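Local structure of apoptosis regulator Bcl-2 homolog (Murid herpesvirus 4, 4MI8) at residues K20-V25 against K41-T46; K74-L79 against N117-H122; Y98-V103 against E111-L116. The protein protects against apoptosis during the antiviral immune response, aiding latency, inhibits host starvation-induced autophagy by binding BECN1, and also binds host BAK1 and BAX. One frame throughout, in Å; residues are numbered along the deposited sequence.

Contact 1: K20-V25 against K41-T46; sequences KTVSKV and KIITLT
T21 and V22 meet I43 without any ring or other flat side group between them, so the contact has no faces or edges and consists of methyl and methylene groups. I43 supplies the whole surface on its side. CG1 stands anti to the carbonyl carbon, and an extended second torsion (chi2 170°) carries CD1 on to the other helix. There CD1 meets T21 CG2 at 3.8 Å and V22 CG1 also at 3.8 Å. One carbon further back, I43 CG1 lies 3.8 Å from the same V22 CG1. The V22 and I43 side chains lie alongside each other, pointing opposite ways, whereas T21 and I43 cross at a slant. In T21 the methyl CG2 stands anti to the backbone N, which turns it to I43, while OG1, beside that N (chi1 -62°), bonds to A17 O. Just past V22, helix 8-23 closes in a Schellman motif: K24 takes a positive phi, and V25 N returns to K20 O at 2.9 Å. The contact thus packs the last turn of helix 8-23 on the middle of helix 33-56, two helices of the all-helical Bcl-2 fold. L45, on the same segment as I43, packs against an aromatic side chain of the bound peptide, so 41-46 also borders the peptide site. I43 also packs on F18 one turn earlier, and T46 touches D94 and R97 of helix 86-103.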
loop_
_atom_site.group_PDB
_atom_site.type_symbol
_atom_site.label_atom_id
_atom_site.label_comp_id
_atom_site.label_asym_id
_atom_site.label_seq_id
_atom_site.Cartn_x
_atom_site.Cartn_y
_atom_site.Cartn_z
ATOM N N LYS A 20 -5.799 -5.512 -7.620
ATOM C CA LYS A 20 -6.225 -5.974 -8.962
ATOM C C LYS A 20 -6.168 -4.781 -9.896
ATOM O O LYS A 20 -5.682 -4.909 -11.045
ATOM C CB LYS A 20 -7.633 -6.597 -8.971
ATOM C CG LYS A 20 -7.760 -7.865 -8.140
ATOM C CD LYS A 20 -9.138 -8.551 -8.256
ATOM C CE LYS A 20 -9.056 -9.909 -7.549
ATOM N NZ LYS A 20 -10.336 -10.730 -7.357
ATOM N N THR A 21 -6.612 -3.611 -9.403
ATOM C CA THR A 21 -6.595 -2.385 -10.229
ATOM C C THR A 21 -5.179 -2.026 -10.624
ATOM O O THR A 21 -4.957 -1.773 -11.780
ATOM C CB THR A 21 -7.290 -1.156 -9.564
ATOM O OG1 THR A 21 -8.686 -1.399 -9.321
ATOM C CG2 THR A 21 -7.212 0.054 -10.449
ATOM N N VAL A 22 -4.221 -1.975 -9.690
ATOM C CA VAL A 22 -2.869 -1.550 -10.029
ATOM C C VAL A 22 -2.149 -2.657 -10.802
ATOM O O VAL A 22 -1.180 -2.402 -11.548
ATOM C CB VAL A 22 -2.011 -1.088 -8.808
ATOM C CG1 VAL A 22 -2.700 0.039 -8.023
ATOM C CG2 VAL A 22 -1.646 -2.257 -7.890
ATOM N N SER A 23 -2.616 -3.901 -10.638
ATOM C CA SER A 23 -2.153 -5.000 -11.504
ATOM C C SER A 23 -2.845 -5.073 -12.877
ATOM O O SER A 23 -2.420 -5.818 -13.760
ATOM C CB SER A 23 -2.277 -6.327 -10.781
ATOM O OG SER A 23 -1.384 -6.301 -9.702
ATOM N N LYS A 24 -3.904 -4.290 -13.056
ATOM C CA LYS A 24 -4.641 -4.276 -14.324
ATOM C C LYS A 24 -5.293 -5.634 -14.600
ATOM O O LYS A 24 -5.193 -6.138 -15.709
ATOM C CB LYS A 24 -3.727 -3.883 -15.494
ATOM C CG LYS A 24 -3.169 -2.482 -15.389
ATOM C CD LYS A 24 -1.861 -2.441 -16.168
ATOM C CE LYS A 24 -1.535 -1.060 -16.765
ATOM N NZ LYS A 24 -1.838 -0.968 -18.237
ATOM N N VAL A 25 -5.927 -6.226 -13.584
ATOM C CA VAL A 25 -6.738 -7.420 -13.747
ATOM C C VAL A 25 -8.187 -7.212 -13.243
ATOM O O VAL A 25 -8.857 -8.144 -12.757
ATOM C CB VAL A 25 -6.089 -8.667 -13.121
ATOM C CG1 VAL A 25 -4.775 -8.935 -13.784
ATOM C CG2 VAL A 25 -5.916 -8.540 -11.613
ATOM N N LYS A 41 -8.873 6.687 -4.630
ATOM C CA LYS A 41 -8.386 7.558 -3.619
ATOM C C LYS A 41 -7.002 7.035 -3.099
ATOM O O LYS A 41 -6.029 7.787 -2.961
ATOM C CB LYS A 41 -9.355 7.621 -2.489
ATOM C CG LYS A 41 -8.681 8.061 -1.208
ATOM C CD LYS A 41 -9.787 8.192 -0.176
ATOM C CE LYS A 41 -9.184 8.769 1.096
ATOM N NZ LYS A 41 -10.188 9.426 1.962
ATOM N N ILE A 42 -6.901 5.731 -2.872
ATOM C CA ILE A 42 -5.665 5.180 -2.347
ATOM C C ILE A 42 -4.583 5.216 -3.417
ATOM O O ILE A 42 -3.465 5.562 -3.105
ATOM C CB ILE A 42 -5.891 3.767 -1.853
ATOM C CG1 ILE A 42 -6.813 3.851 -0.615
ATOM C CG2 ILE A 42 -4.521 3.094 -1.446
ATOM C CD1 ILE A 42 -7.376 2.455 -0.384
ATOM N N ILE A 43 -4.892 4.927 -4.685
ATOM C CA ILE A 43 -3.828 4.990 -5.685
ATOM C C ILE A 43 -3.324 6.439 -5.763
ATOM O O ILE A 43 -2.110 6.659 -5.780
ATOM C CB ILE A 43 -4.301 4.620 -7.088
ATOM C CG1 ILE A 43 -4.697 3.155 -7.152
ATOM C CG2 ILE A 43 -3.208 5.008 -8.108
ATOM C CD1 ILE A 43 -5.414 2.725 -8.428
ATOM N N THR A 44 -4.224 7.422 -5.749
ATOM C CA THR A 44 -3.803 8.873 -5.808
ATOM C C THR A 44 -2.899 9.228 -4.584
ATOM O O THR A 44 -1.871 9.849 -4.743
ATOM C CB THR A 44 -5.022 9.763 -5.782
ATOM O OG1 THR A 44 -5.815 9.443 -6.893
ATOM C CG2 THR A 44 -4.681 11.138 -5.791
ATOM N N LEU A 45 -3.257 8.814 -3.359
ATOM C CA LEU A 45 -2.376 9.092 -2.201
ATOM C C LEU A 45 -1.007 8.443 -2.451
ATOM O O LEU A 45 0.049 9.058 -2.248
ATOM C CB LEU A 45 -2.999 8.607 -0.872
ATOM C CG LEU A 45 -4.340 9.343 -0.599
ATOM C CD1 LEU A 45 -5.174 8.751 0.543
ATOM C CD2 LEU A 45 -4.064 10.808 -0.404
ATOM N N THR A 46 -0.997 7.185 -2.928
ATOM C CA THR A 46 0.310 6.535 -3.169
ATOM C C THR A 46 1.131 7.267 -4.198
ATOM O O THR A 46 2.346 7.342 -4.078
ATOM C CB THR A 46 0.243 5.006 -3.496
ATOM O OG1 THR A 46 -0.405 4.766 -4.751
ATOM C CG2 THR A 46 -0.480 4.152 -2.383
#

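Contact 2: K74-L79 against N117-H122; sequences KLFTSL and NDCMTH
F76 points its ring at helix 111-126 and meets two successive residues there, C119 at the ring edge and M120 at a slant. The C119 sulfur lies near the plane of the ring, 75° off its normal and 5.0 Å from SG to the ring centroid, a Cys sulfur-aromatic contact made at the edge. The nearest ring atom is CE2, with F76 CE2 to C119 SG at 3.8 Å. CB of C119 points to the facing helix, and SG anti to the backbone N (chi1 170°) brings the sulfur to the ring edge. M120 behaves differently: its first bond runs neither to nor from the other helix, and its chain crosses the F76 side chain at about a right angle. The touching group is the methylene CG, 3.7 Å from F76 CZ, and the sulfur and methyl lie further along a chain bent at its last torsion. CE2 touches both residues, with F76 CE2 to M120 CG at 3.8 Å. While F76 turns to the core, S78 on the same segment hydrogen-bonds to the bound Beclin 1 BH3 peptide, and K74, L75, S78 and L79 pack on it, consistent with the BH3-binding groove of Bcl-2 proteins. F76 further meets the rings of F92 and F123 and packs on V95, while M120 reaches F92 and F93, so helix 86-103 borders the pair; M120 also touches L19 of helix 8-23.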
loop_
_atom_site.group_PDB
_atom_site.type_symbol
_atom_site.label_atom_id
_atom_site.label_comp_id
_atom_site.label_asym_id
_atom_site.label_seq_id
_atom_site.Cartn_x
_atom_site.Cartn_y
_atom_site.Cartn_z
ATOM N N LYS A 74 8.422 -7.904 7.398
ATOM C CA LYS A 74 9.458 -7.264 8.225
ATOM C C LYS A 74 9.417 -5.744 7.879
ATOM O O LYS A 74 9.193 -4.902 8.774
ATOM C CB LYS A 74 10.820 -7.929 7.945
ATOM C CG LYS A 74 11.726 -8.224 9.142
ATOM C CD LYS A 74 11.275 -9.437 9.936
ATOM C CE LYS A 74 12.475 -10.038 10.691
ATOM N NZ LYS A 74 12.229 -10.941 11.876
ATOM N N LEU A 75 9.525 -5.410 6.583
ATOM C CA LEU A 75 9.285 -4.034 6.160
ATOM C C LEU A 75 8.032 -3.481 6.809
ATOM O O LEU A 75 8.104 -2.417 7.430
ATOM C CB LEU A 75 9.193 -3.865 4.646
ATOM C CG LEU A 75 8.956 -2.386 4.177
ATOM C CD1 LEU A 75 10.023 -1.406 4.684
ATOM C CD2 LEU A 75 8.948 -2.419 2.682
ATOM N N PHE A 76 6.906 -4.228 6.739
ATOM C CA PHE A 76 5.614 -3.663 7.209
ATOM C C PHE A 76 5.704 -3.379 8.679
ATOM O O PHE A 76 5.277 -2.313 9.137
ATOM C CB PHE A 76 4.374 -4.532 6.908
ATOM C CG PHE A 76 3.957 -4.576 5.441
ATOM C CD1 PHE A 76 4.221 -3.493 4.536
ATOM C CD2 PHE A 76 3.262 -5.667 4.965
ATOM C CE1 PHE A 76 3.773 -3.552 3.184
ATOM C CE2 PHE A 76 2.852 -5.742 3.634
ATOM C CZ PHE A 76 3.087 -4.680 2.744
ATOM N N THR A 77 6.257 -4.329 9.442
ATOM C CA THR A 77 6.367 -4.108 10.884
ATOM C C THR A 77 7.273 -2.892 11.262
ATOM O O THR A 77 6.885 -2.110 12.145
ATOM C CB THR A 77 6.672 -5.431 11.682
ATOM O OG1 THR A 77 7.705 -6.165 11.014
ATOM C CG2 THR A 77 5.386 -6.350 11.790
ATOM N N SER A 78 8.427 -2.697 10.600
ATOM C CA SER A 78 9.242 -1.475 10.900
ATOM C C SER A 78 8.506 -0.212 10.571
ATOM O O SER A 78 8.448 0.723 11.379
ATOM C CB SER A 78 10.686 -1.458 10.325
ATOM O OG SER A 78 10.770 -1.718 8.929
ATOM N N LEU A 79 7.825 -0.236 9.427
ATOM C CA LEU A 79 7.038 0.897 9.012
ATOM C C LEU A 79 5.978 1.339 10.074
ATOM O O LEU A 79 5.566 2.521 10.090
ATOM C CB LEU A 79 6.445 0.537 7.641
ATOM C CG LEU A 79 5.573 1.439 6.837
ATOM C CD1 LEU A 79 6.409 2.673 6.532
ATOM C CD2 LEU A 79 5.122 0.693 5.560
ATOM N N ASN A 117 -1.732 -10.088 -1.576
ATOM C CA ASN A 117 -3.052 -9.747 -1.037
ATOM C C ASN A 117 -3.206 -10.154 0.412
ATOM O O ASN A 117 -3.501 -9.299 1.246
ATOM C CB ASN A 117 -4.130 -10.345 -1.903
ATOM C CG ASN A 117 -5.546 -9.742 -1.641
ATOM O OD1 ASN A 117 -5.788 -8.977 -0.732
ATOM N ND2 ASN A 117 -6.476 -10.138 -2.443
ATOM N N ASP A 118 -2.953 -11.453 0.703
ATOM C CA ASP A 118 -3.130 -12.063 2.009
ATOM C C ASP A 118 -2.311 -11.390 3.047
ATOM O O ASP A 118 -2.818 -10.988 4.109
ATOM C CB ASP A 118 -2.724 -13.557 1.991
ATOM C CG ASP A 118 -3.724 -14.422 1.269
ATOM O OD1 ASP A 118 -4.740 -13.856 0.796
ATOM O OD2 ASP A 118 -3.503 -15.662 1.175
ATOM N N CYS A 119 -1.016 -11.330 2.753
ATOM C CA CYS A 119 -0.048 -10.643 3.593
ATOM C C CYS A 119 -0.536 -9.204 3.919
ATOM O O CYS A 119 -0.698 -8.851 5.148
ATOM C CB CYS A 119 1.318 -10.593 2.893
ATOM S SG CYS A 119 2.525 -9.515 3.730
ATOM N N MET A 120 -0.848 -8.413 2.860
ATOM C CA MET A 120 -1.289 -7.014 3.130
ATOM C C MET A 120 -2.577 -7.019 3.905
ATOM O O MET A 120 -2.726 -6.234 4.843
ATOM C CB MET A 120 -1.433 -6.162 1.862
ATOM C CG MET A 120 -0.098 -5.796 1.245
ATOM S SD MET A 120 -0.348 -4.860 -0.297
ATOM C CE MET A 120 -0.940 -3.317 0.422
ATOM N N THR A 121 -3.505 -7.893 3.528
ATOM C CA THR A 121 -4.799 -7.975 4.195
ATOM C C THR A 121 -4.664 -8.472 5.631
ATOM O O THR A 121 -5.403 -8.042 6.518
ATOM C CB THR A 121 -5.769 -8.898 3.433
ATOM O OG1 THR A 121 -5.914 -8.433 2.085
ATOM C CG2 THR A 121 -7.131 -8.913 4.109
ATOM N N HIS A 122 -3.721 -9.381 5.855
ATOM C CA HIS A 122 -3.505 -9.948 7.172
ATOM C C HIS A 122 -2.815 -8.978 8.086
ATOM O O HIS A 122 -2.973 -9.043 9.324
ATOM C CB HIS A 122 -2.699 -11.238 7.072
ATOM C CG HIS A 122 -3.425 -12.356 6.363
ATOM N ND1 HIS A 122 -2.778 -13.381 5.780
ATOM C CD2 HIS A 122 -4.785 -12.581 6.159
ATOM C CE1 HIS A 122 -3.675 -14.221 5.229
ATOM N NE2 HIS A 122 -4.903 -13.730 5.463
#

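Contact 3: Y98-V103 against E111-L116; sequences YVCEEV and EDHELL
V99 and C100 meet L116 and H113 in the hairpin of helices 86-103 and 111-126, successive in the chain and antiparallel, with 159° between the N-to-C directions of the short segments and their axes 11.0 Å apart. A single methyl, L116 CD2, serves both partners on the first helix: it lies 3.5 Å from C100 SG and 3.8 Å from V99 CG1. V99 and L116 approach tip to tip. Each extends a branch anti to its own backbone nitrogen, CG1 in the valine and CG in the leucine (chi1 -177°). The thiol also comes obliquely to the imidazole, with C100 SG 4.3 Å from H113 CD2. Beside this apolar patch a water ties the helices together: it donates to C100 O at 2.8 Å and sits in the plane of the ring, at its edge, 2.8 Å from H113 NE2. Because the other ring nitrogen, ND1, bonds to T110 OG1, the imidazole is gripped at two points, which should fix its rotation. Such a helical hairpin, whose first member is the hydrophobic central helix, is part of the Bcl-2 fold.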
loop_
_atom_site.group_PDB
_atom_site.type_symbol
_atom_site.label_atom_id
_atom_site.label_comp_id
_atom_site.label_asym_id
_atom_site.label_seq_id
_atom_site.Cartn_x
_atom_site.Cartn_y
_atom_site.Cartn_z
ATOM N N TYR A 98 4.098 -0.935 -5.633
ATOM C CA TYR A 98 5.396 -1.171 -6.254
ATOM C C TYR A 98 5.496 -2.667 -6.586
ATOM O O TYR A 98 5.771 -3.004 -7.731
ATOM C CB TYR A 98 6.577 -0.813 -5.329
ATOM C CG TYR A 98 7.925 -0.969 -6.067
ATOM C CD1 TYR A 98 8.417 0.079 -6.867
ATOM C CD2 TYR A 98 8.690 -2.163 -6.004
ATOM C CE1 TYR A 98 9.618 -0.035 -7.579
ATOM C CE2 TYR A 98 9.906 -2.282 -6.707
ATOM C CZ TYR A 98 10.359 -1.200 -7.491
ATOM O OH TYR A 98 11.536 -1.222 -8.226
ATOM N N VAL A 99 5.329 -3.544 -5.590
ATOM C CA VAL A 99 5.430 -4.982 -5.823
ATOM C C VAL A 99 4.567 -5.401 -7.049
ATOM O O VAL A 99 5.104 -5.941 -8.032
ATOM C CB VAL A 99 5.029 -5.825 -4.612
ATOM C CG1 VAL A 99 5.069 -7.309 -4.998
ATOM C CG2 VAL A 99 5.963 -5.548 -3.457
ATOM N N CYS A 100 3.273 -5.094 -7.035
ATOM C CA CYS A 100 2.434 -5.372 -8.211
ATOM C C CYS A 100 3.019 -4.827 -9.485
ATOM O O CYS A 100 2.960 -5.495 -10.497
ATOM C CB CYS A 100 1.048 -4.789 -8.107
ATOM S SG CYS A 100 0.089 -5.564 -6.808
ATOM N N GLU A 101 3.501 -3.609 -9.487
ATOM C CA GLU A 101 3.732 -2.941 -10.738
ATOM C C GLU A 101 5.122 -3.184 -11.304
ATOM O O GLU A 101 5.386 -2.838 -12.430
ATOM C CB GLU A 101 3.456 -1.438 -10.621
ATOM C CG GLU A 101 2.007 -1.015 -10.622
ATOM C CD GLU A 101 1.803 0.482 -10.570
ATOM O OE1 GLU A 101 2.700 1.224 -10.223
ATOM O OE2 GLU A 101 0.730 0.940 -10.879
ATOM N N GLU A 102 6.008 -3.765 -10.519
ATOM C CA GLU A 102 7.369 -3.954 -10.975
ATOM C C GLU A 102 8.052 -5.213 -10.582
ATOM O O GLU A 102 9.022 -5.561 -11.187
ATOM C CB GLU A 102 8.256 -2.824 -10.541
ATOM C CG GLU A 102 8.556 -1.874 -11.670
ATOM C CD GLU A 102 7.802 -0.608 -11.541
ATOM O OE1 GLU A 102 7.504 -0.241 -10.408
ATOM O OE2 GLU A 102 7.506 0.016 -12.554
ATOM N N VAL A 103 7.573 -5.878 -9.558
ATOM C CA VAL A 103 8.145 -7.130 -9.173
ATOM C C VAL A 103 7.348 -8.284 -9.761
ATOM O O VAL A 103 7.863 -8.987 -10.599
ATOM C CB VAL A 103 8.273 -7.222 -7.679
ATOM C CG1 VAL A 103 8.721 -8.594 -7.265
ATOM C CG2 VAL A 103 9.239 -6.172 -7.205
ATOM N N GLU A 111 -0.687 -16.229 -8.587
ATOM C CA GLU A 111 -0.782 -16.780 -7.251
ATOM C C GLU A 111 0.000 -15.978 -6.231
ATOM O O GLU A 111 -0.372 -15.977 -5.073
ATOM C CB GLU A 111 -0.286 -18.221 -7.247
ATOM C CG GLU A 111 -0.996 -19.114 -8.280
ATOM C CD GLU A 111 -2.484 -19.374 -7.958
ATOM O OE1 GLU A 111 -2.746 -19.988 -6.890
ATOM O OE2 GLU A 111 -3.392 -18.987 -8.762
ATOM N N ASP A 112 1.097 -15.352 -6.666
ATOM C CA ASP A 112 1.877 -14.422 -5.856
ATOM C C ASP A 112 1.126 -13.129 -5.558
ATOM O O ASP A 112 1.287 -12.576 -4.467
ATOM C CB ASP A 112 3.160 -14.021 -6.552
ATOM C CG ASP A 112 4.225 -15.058 -6.433
ATOM O OD1 ASP A 112 4.047 -16.003 -5.631
ATOM O OD2 ASP A 112 5.240 -14.921 -7.151
ATOM N N HIS A 113 0.350 -12.636 -6.526
ATOM C CA HIS A 113 -0.593 -11.568 -6.220
ATOM C C HIS A 113 -1.489 -11.896 -5.076
ATOM O O HIS A 113 -1.724 -11.046 -4.204
ATOM C CB HIS A 113 -1.456 -11.256 -7.390
ATOM C CG HIS A 113 -0.742 -10.544 -8.491
ATOM N ND1 HIS A 113 0.040 -11.189 -9.371
ATOM C CD2 HIS A 113 -0.767 -9.203 -8.876
ATOM C CE1 HIS A 113 0.521 -10.290 -10.268
ATOM N NE2 HIS A 113 0.007 -9.079 -9.965
ATOM N N GLU A 114 -1.980 -13.135 -5.050
ATOM C CA GLU A 114 -2.880 -13.614 -3.996
ATOM C C GLU A 114 -2.173 -13.655 -2.677
ATOM O O GLU A 114 -2.750 -13.371 -1.671
ATOM C CB GLU A 114 -3.504 -14.978 -4.358
ATOM C CG GLU A 114 -4.733 -14.816 -5.276
ATOM C CD GLU A 114 -5.200 -16.106 -5.993
ATOM O OE1 GLU A 114 -4.464 -17.139 -5.999
ATOM O OE2 GLU A 114 -6.320 -16.095 -6.572
ATOM N N LEU A 115 -0.891 -13.960 -2.712
ATOM C CA LEU A 115 -0.014 -13.996 -1.534
ATOM C C LEU A 115 0.291 -12.581 -1.012
ATOM O O LEU A 115 0.216 -12.278 0.199
ATOM C CB LEU A 115 1.285 -14.630 -1.991
ATOM C CG LEU A 115 2.013 -15.471 -0.991
ATOM C CD1 LEU A 115 1.229 -16.785 -0.787
ATOM C CD2 LEU A 115 3.407 -15.655 -1.591
ATOM N N LEU A 116 0.619 -11.699 -1.945
ATOM C CA LEU A 116 0.706 -10.249 -1.642
ATOM C C LEU A 116 -0.592 -9.739 -0.970
ATOM O O LEU A 116 -0.552 -9.083 0.085
ATOM C CB LEU A 116 1.029 -9.462 -2.917
ATOM C CG LEU A 116 1.208 -7.963 -2.656
ATOM C CD1 LEU A 116 2.351 -7.683 -1.668
ATOM C CD2 LEU A 116 1.378 -7.282 -4.010
HETATM O O HOH W 1 1.070 -7.155 -11.764
#

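Contacts 2 and 3 are buried, whereas contact 1 is only partly so. Contacts 2 and 3 share helix 111-126, on adjoining segments, and set it against helix 68-81 and helix 86-103 respectively. Contact 1 pairs two other helices, yet it abuts contact 3: V22 CG2 lies 3.7 Å from C100 CB, and S23 also packs on C100 and H113. Contacts 1 and 2 do not touch; their centres are about 17 Å apart. The chemistry differs: aliphatic carbons alone in contact 1, a cysteine sulfur beside a ring in contacts 2 and 3, and in contact 3 a bridging water as well. The peptide touches the segments of contacts 1 and 2, packing on L45 and bonding to S78.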